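Local coordinates for protein BCAM1869 (Burkholderia cenocepacia, PDB 4O2H) that is an RsaM homolog with a novel fold, probably acting as a transcriptional regulator linked to quorum sensing, at residues Ala29-Asp34 with Ala72-Gly77; Thr61-Thr66 with Ala130-Ala135. All blocks are in the same frame, centred on the assembly; numbering follows the deposited sequence.

Contact 1: Ala29-Asp34 with Ala72-Gly77; sequences AALVLD and AYVTVG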
loop_
_atom_site.group_PDB
_atom_site.type_symbol
_atom_site.label_atom_id
_atom_site.label_comp_id
_atom_site.label_asym_id
_atom_site.label_seq_id
_atom_site.Cartn_x
_atom_site.Cartn_y
_atom_site.Cartn_z
ATOM N N ALA A 29 11.372 -1.046 19.330
ATOM C CA ALA A 29 10.444 -1.668 20.279
ATOM C C ALA A 29 9.479 -0.610 20.887
ATOM O O ALA A 29 8.445 -0.998 21.410
ATOM C CB ALA A 29 11.204 -2.397 21.390
ATOM N N ALA A 30 9.791 0.711 20.787
ATOM C CA ALA A 30 8.896 1.771 21.275
ATOM C C ALA A 30 8.288 2.581 20.115
ATOM O O ALA A 30 7.615 3.579 20.357
ATOM C CB ALA A 30 9.638 2.693 22.232
ATOM N N LEU A 31 8.516 2.151 18.860
ATOM C CA LEU A 31 7.988 2.820 17.670
ATOM C C LEU A 31 6.456 2.982 17.721
ATOM O O LEU A 31 5.718 2.029 17.939
ATOM C CB LEU A 31 8.385 2.087 16.384
ATOM C CG LEU A 31 8.141 2.888 15.090
ATOM C CD1 LEU A 31 8.968 4.144 15.067
ATOM C CD2 LEU A 31 8.427 2.058 13.882
ATOM N N VAL A 32 6.010 4.212 17.544
ATOM C CA VAL A 32 4.609 4.619 17.586
ATOM C C VAL A 32 4.048 4.607 16.151
ATOM O O VAL A 32 4.201 5.574 15.429
ATOM C CB VAL A 32 4.512 6.033 18.264
ATOM C CG1 VAL A 32 3.095 6.622 18.199
ATOM C CG2 VAL A 32 5.024 5.999 19.717
ATOM N N LEU A 33 3.427 3.519 15.730
ATOM C CA LEU A 33 2.837 3.471 14.390
ATOM C C LEU A 33 1.322 3.557 14.447
ATOM O O LEU A 33 0.702 3.019 15.362
ATOM C CB LEU A 33 3.234 2.212 13.625
ATOM C CG LEU A 33 4.657 2.093 13.222
ATOM C CD1 LEU A 33 4.979 0.680 12.899
ATOM C CD2 LEU A 33 5.005 3.031 12.070
ATOM N N ASP A 34 0.746 4.258 13.459
ATOM C CA ASP A 34 -0.681 4.453 13.286
ATOM C C ASP A 34 -1.106 3.848 11.981
ATOM O O ASP A 34 -0.340 3.891 11.020
ATOM C CB ASP A 34 -1.023 5.951 13.288
ATOM C CG ASP A 34 -0.585 6.682 14.537
ATOM O OD1 ASP A 34 -0.821 6.152 15.651
ATOM O OD2 ASP A 34 -0.019 7.801 14.403
ATOM N N ALA A 72 11.737 11.370 12.622
ATOM C CA ALA A 72 11.593 11.214 11.185
ATOM C C ALA A 72 10.273 10.491 10.825
ATOM O O ALA A 72 9.707 9.742 11.633
ATOM C CB ALA A 72 12.795 10.466 10.603
ATOM N N TYR A 73 9.772 10.753 9.609
ATOM C CA TYR A 73 8.583 10.113 9.080
ATOM C C TYR A 73 8.924 8.658 8.792
ATOM O O TYR A 73 9.931 8.394 8.149
ATOM C CB TYR A 73 8.075 10.839 7.831
ATOM C CG TYR A 73 6.802 10.237 7.265
ATOM C CD1 TYR A 73 5.584 10.374 7.932
ATOM C CD2 TYR A 73 6.811 9.541 6.054
ATOM C CE1 TYR A 73 4.410 9.841 7.411
ATOM C CE2 TYR A 73 5.643 8.965 5.543
ATOM C CZ TYR A 73 4.445 9.135 6.219
ATOM O OH TYR A 73 3.295 8.600 5.715
ATOM N N VAL A 74 8.159 7.734 9.358
ATOM C CA VAL A 74 8.375 6.297 9.184
ATOM C C VAL A 74 7.139 5.666 8.493
ATOM O O VAL A 74 6.028 5.960 8.912
ATOM C CB VAL A 74 8.689 5.619 10.559
ATOM C CG1 VAL A 74 8.568 4.101 10.482
ATOM C CG2 VAL A 74 10.076 6.008 11.047
ATOM N N THR A 75 7.349 4.852 7.425
ATOM C CA THR A 75 6.299 4.077 6.707
ATOM C C THR A 75 6.564 2.592 6.849
ATOM O O THR A 75 7.707 2.149 6.751
ATOM C CB THR A 75 6.268 4.381 5.211
ATOM O OG1 THR A 75 7.615 4.405 4.749
ATOM C CG2 THR A 75 5.604 5.670 4.904
ATOM N N VAL A 76 5.534 1.836 7.104
ATOM C CA VAL A 76 5.590 0.397 7.293
ATOM C C VAL A 76 4.332 -0.172 6.669
ATOM O O VAL A 76 3.208 0.211 7.044
ATOM C CB VAL A 76 5.734 -0.006 8.801
ATOM C CG1 VAL A 76 5.867 -1.531 8.969
ATOM C CG2 VAL A 76 6.903 0.736 9.483
ATOM N N GLY A 77 4.538 -1.054 5.705
ATOM C CA GLY A 77 3.455 -1.721 5.001
ATOM C C GLY A 77 3.743 -3.185 4.816
ATOM O O GLY A 77 4.890 -3.611 4.866
#
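L31 and L33 meet V74 and V76 in a buried, wholly apolar contact between a loop and a strand of the antiparallel sheet. The loop runs from helix 25-29 into strand 34-40. The partner strand, 74-83, is not its neighbour: strand 55-65 lies between 34-40 and 74-83. The leucines therefore reach over that middle strand on the face of the sheet covered by helix 112-125. This is part of the helix-on-sheet core of the DUF4902 family domain. L119 and L123 of the helix pack on the same group, L119 on L31, L123 on L33, and both on V76.

V74 and V76 alternate with T75, so both valines face the loop, while T75 points away and packs on L40 of the second subunit. The backbones stay well apart, with the CA atoms of L33 and V74 8.1 Å from each other. Only methyl groups bridge the gap. With CG anti to the backbone N (chi1 -167°), L31 extends toward the strand, and its CD2 meets CG1 of V74 tip to tip. L33 comes in at about a right angle to both valines. Its CD1 lies 3.9 Å from CG2 of V76. Its other methyl, CD2, touches both valines from the loop side, 3.9 Å from V76 CG2 and 4.0 Å from V74 CG1. V74 CG1 is shared in turn, as L31 CD2 also sits 4.0 Å from it.

Contact 2: Thr61-Thr66 with Ala130-Ala135; sequences TEWHRT and AAVASA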
loop_
_atom_site.group_PDB
_atom_site.type_symbol
_atom_site.label_atom_id
_atom_site.label_comp_id
_atom_site.label_asym_id
_atom_site.label_seq_id
_atom_site.Cartn_x
_atom_site.Cartn_y
_atom_site.Cartn_z
ATOM N N THR A 61 -1.886 -3.471 3.949
ATOM C CA THR A 61 -2.047 -2.506 5.023
ATOM C C THR A 61 -0.814 -1.606 5.002
ATOM O O THR A 61 0.265 -2.053 4.634
ATOM C CB THR A 61 -2.355 -3.147 6.361
ATOM O OG1 THR A 61 -2.671 -2.100 7.280
ATOM C CG2 THR A 61 -1.230 -4.037 6.864
ATOM N N GLU A 62 -1.046 -0.319 5.285
ATOM C CA GLU A 62 -0.107 0.793 5.339
ATOM C C GLU A 62 -0.236 1.520 6.677
ATOM O O GLU A 62 -1.337 1.865 7.080
ATOM C CB GLU A 62 -0.334 1.776 4.165
ATOM C CG GLU A 62 0.138 1.221 2.831
ATOM C CD GLU A 62 1.583 0.740 2.760
ATOM O OE1 GLU A 62 2.442 1.167 3.573
ATOM O OE2 GLU A 62 1.858 -0.046 1.831
ATOM N N TRP A 63 0.900 1.694 7.369
ATOM C CA TRP A 63 1.024 2.290 8.696
ATOM C C TRP A 63 2.126 3.350 8.652
ATOM O O TRP A 63 2.985 3.319 7.766
ATOM C CB TRP A 63 1.346 1.181 9.756
ATOM C CG TRP A 63 0.192 0.233 10.040
ATOM C CD1 TRP A 63 -0.513 -0.504 9.131
ATOM C CD2 TRP A 63 -0.459 0.039 11.308
ATOM N NE1 TRP A 63 -1.545 -1.163 9.751
ATOM C CE2 TRP A 63 -1.531 -0.854 11.095
ATOM C CE3 TRP A 63 -0.203 0.494 12.617
ATOM C CZ2 TRP A 63 -2.334 -1.332 12.149
ATOM C CZ3 TRP A 63 -1.024 0.054 13.662
ATOM C CH2 TRP A 63 -2.090 -0.827 13.420
ATOM N N HIS A 64 2.061 4.334 9.541
ATOM C CA HIS A 64 3.086 5.375 9.523
ATOM C C HIS A 64 3.264 6.007 10.909
ATOM O O HIS A 64 2.425 5.866 11.800
ATOM C CB HIS A 64 2.828 6.450 8.404
ATOM C CG HIS A 64 1.726 7.461 8.647
ATOM N ND1 HIS A 64 1.416 8.433 7.685
ATOM C CD2 HIS A 64 0.888 7.624 9.709
ATOM C CE1 HIS A 64 0.407 9.134 8.186
ATOM N NE2 HIS A 64 0.058 8.697 9.405
ATOM N N ARG A 65 4.401 6.657 11.083
ATOM C CA ARG A 65 4.733 7.486 12.239
ATOM C C ARG A 65 5.001 8.829 11.670
ATOM O O ARG A 65 5.929 8.978 10.844
ATOM C CB ARG A 65 5.902 6.977 13.082
ATOM C CG ARG A 65 6.134 7.950 14.243
ATOM C CD ARG A 65 7.465 7.816 14.931
ATOM N NE ARG A 65 8.616 7.993 14.047
ATOM C CZ ARG A 65 9.865 7.795 14.443
ATOM N NH1 ARG A 65 10.124 7.430 15.691
ATOM N NH2 ARG A 65 10.866 7.971 13.603
ATOM N N THR A 66 4.149 9.798 12.047
ATOM C CA THR A 66 4.219 11.160 11.515
ATOM C C THR A 66 5.529 11.868 11.950
ATOM O O THR A 66 6.096 11.556 13.012
ATOM C CB THR A 66 2.969 11.978 11.911
ATOM O OG1 THR A 66 2.883 12.044 13.326
ATOM C CG2 THR A 66 1.669 11.407 11.339
ATOM N N ALA A 130 -6.339 -5.691 14.954
ATOM C CA ALA A 130 -7.554 -4.960 15.378
ATOM C C ALA A 130 -7.833 -3.760 14.438
ATOM O O ALA A 130 -8.956 -3.618 13.960
ATOM C CB ALA A 130 -7.433 -4.499 16.832
ATOM N N ALA A 131 -6.799 -2.958 14.103
ATOM C CA ALA A 131 -7.010 -1.800 13.224
ATOM C C ALA A 131 -7.223 -2.188 11.744
ATOM O O ALA A 131 -7.964 -1.508 11.040
ATOM C CB ALA A 131 -5.873 -0.810 13.359
ATOM N N VAL A 132 -6.627 -3.280 11.282
ATOM C CA VAL A 132 -6.853 -3.756 9.915
ATOM C C VAL A 132 -8.322 -4.200 9.749
ATOM O O VAL A 132 -9.002 -3.713 8.838
ATOM C CB VAL A 132 -5.853 -4.874 9.538
ATOM C CG1 VAL A 132 -6.256 -5.630 8.261
ATOM C CG2 VAL A 132 -4.441 -4.301 9.431
ATOM N N ALA A 133 -8.828 -5.049 10.655
ATOM C CA ALA A 133 -10.217 -5.556 10.568
ATOM C C ALA A 133 -11.208 -4.404 10.657
ATOM O O ALA A 133 -12.165 -4.345 9.890
ATOM C CB ALA A 133 -10.478 -6.568 11.664
ATOM N N SER A 134 -10.924 -3.454 11.537
ATOM C CA SER A 134 -11.725 -2.252 11.739
ATOM C C SER A 134 -11.839 -1.453 10.441
ATOM O O SER A 134 -12.950 -1.094 10.048
ATOM C CB SER A 134 -11.101 -1.388 12.836
ATOM O OG SER A 134 -11.946 -0.296 13.158
ATOM N N ALA A 135 -10.699 -1.218 9.751
ATOM C CA ALA A 135 -10.700 -0.456 8.501
ATOM C C ALA A 135 -11.468 -1.204 7.420
ATOM O O ALA A 135 -12.173 -0.586 6.636
ATOM C CB ALA A 135 -9.276 -0.190 8.043
#
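The indole of W63 meets helix 128-138 through CZ2 and CH2 of its six-membered ring and through its N-H edge. The CB methyl of A131 approaches the six-membered ring obliquely, 3.8 Å from both CZ2 and CH2 of W63. CG2 of V132 lies at the indole edge, near the ring plane, 4.3 Å from NE1. Also at this edge, and in the plane, is T61 OG1. NE1 of W63 donates a hydrogen bond to T61 OG1 over 2.9 Å, bent to 132° at the hydrogen. This bond joins two residues on the same side of strand 55-65 and helps fix the turn of the indole. Apart from the helix, the W63 ring meets W78 and packs edge-to-face with H35.

T61 OG1 is opposite its backbone N (chi1 -172°), a rotation that brings it to the indole N-H. This oxygen is also hydrogen-bonded to S38 OG and A37 O of strand 34-40, so the hydroxyl is a buried polar point held by several partners. V132 lies across T61 at about a right angle. Its CG2 methyl is 3.6 Å from T61 OG1 and 3.9 Å from T61 CB, a van der Waals contact.

The strand and helix axes approach to 10.1 Å, at 123° between their directions. A131 and V132 are consecutive residues, and together they seat one side of the helix on T61 and W63. W80 and S38 also touch V132. This is helix-on-sheet packing of an alpha+beta kind, here with the C-terminal helix laid across the antiparallel sheet.

Contacts 1 and 2 have centres 11 Å apart and both reach the same four-stranded antiparallel sheet. Contact 1 uses strand 74-83 and contact 2 its neighbour, strand 55-65. The segments alternate along the chain: 29-34, 61-66, 72-77, then 130-135. The two contacts also touch directly. The backbone N of W63 probably bonds to V76 O at 2.8 Å, and Y73 OH probably bonds to H64 ND1 at 2.7 Å. L33 packs on W63 as well. Contact 1 closes the loop before strand 34-40 over the sheet, and contact 2 brings in helix 128-138. Together they tie early and late parts of the chain into one core.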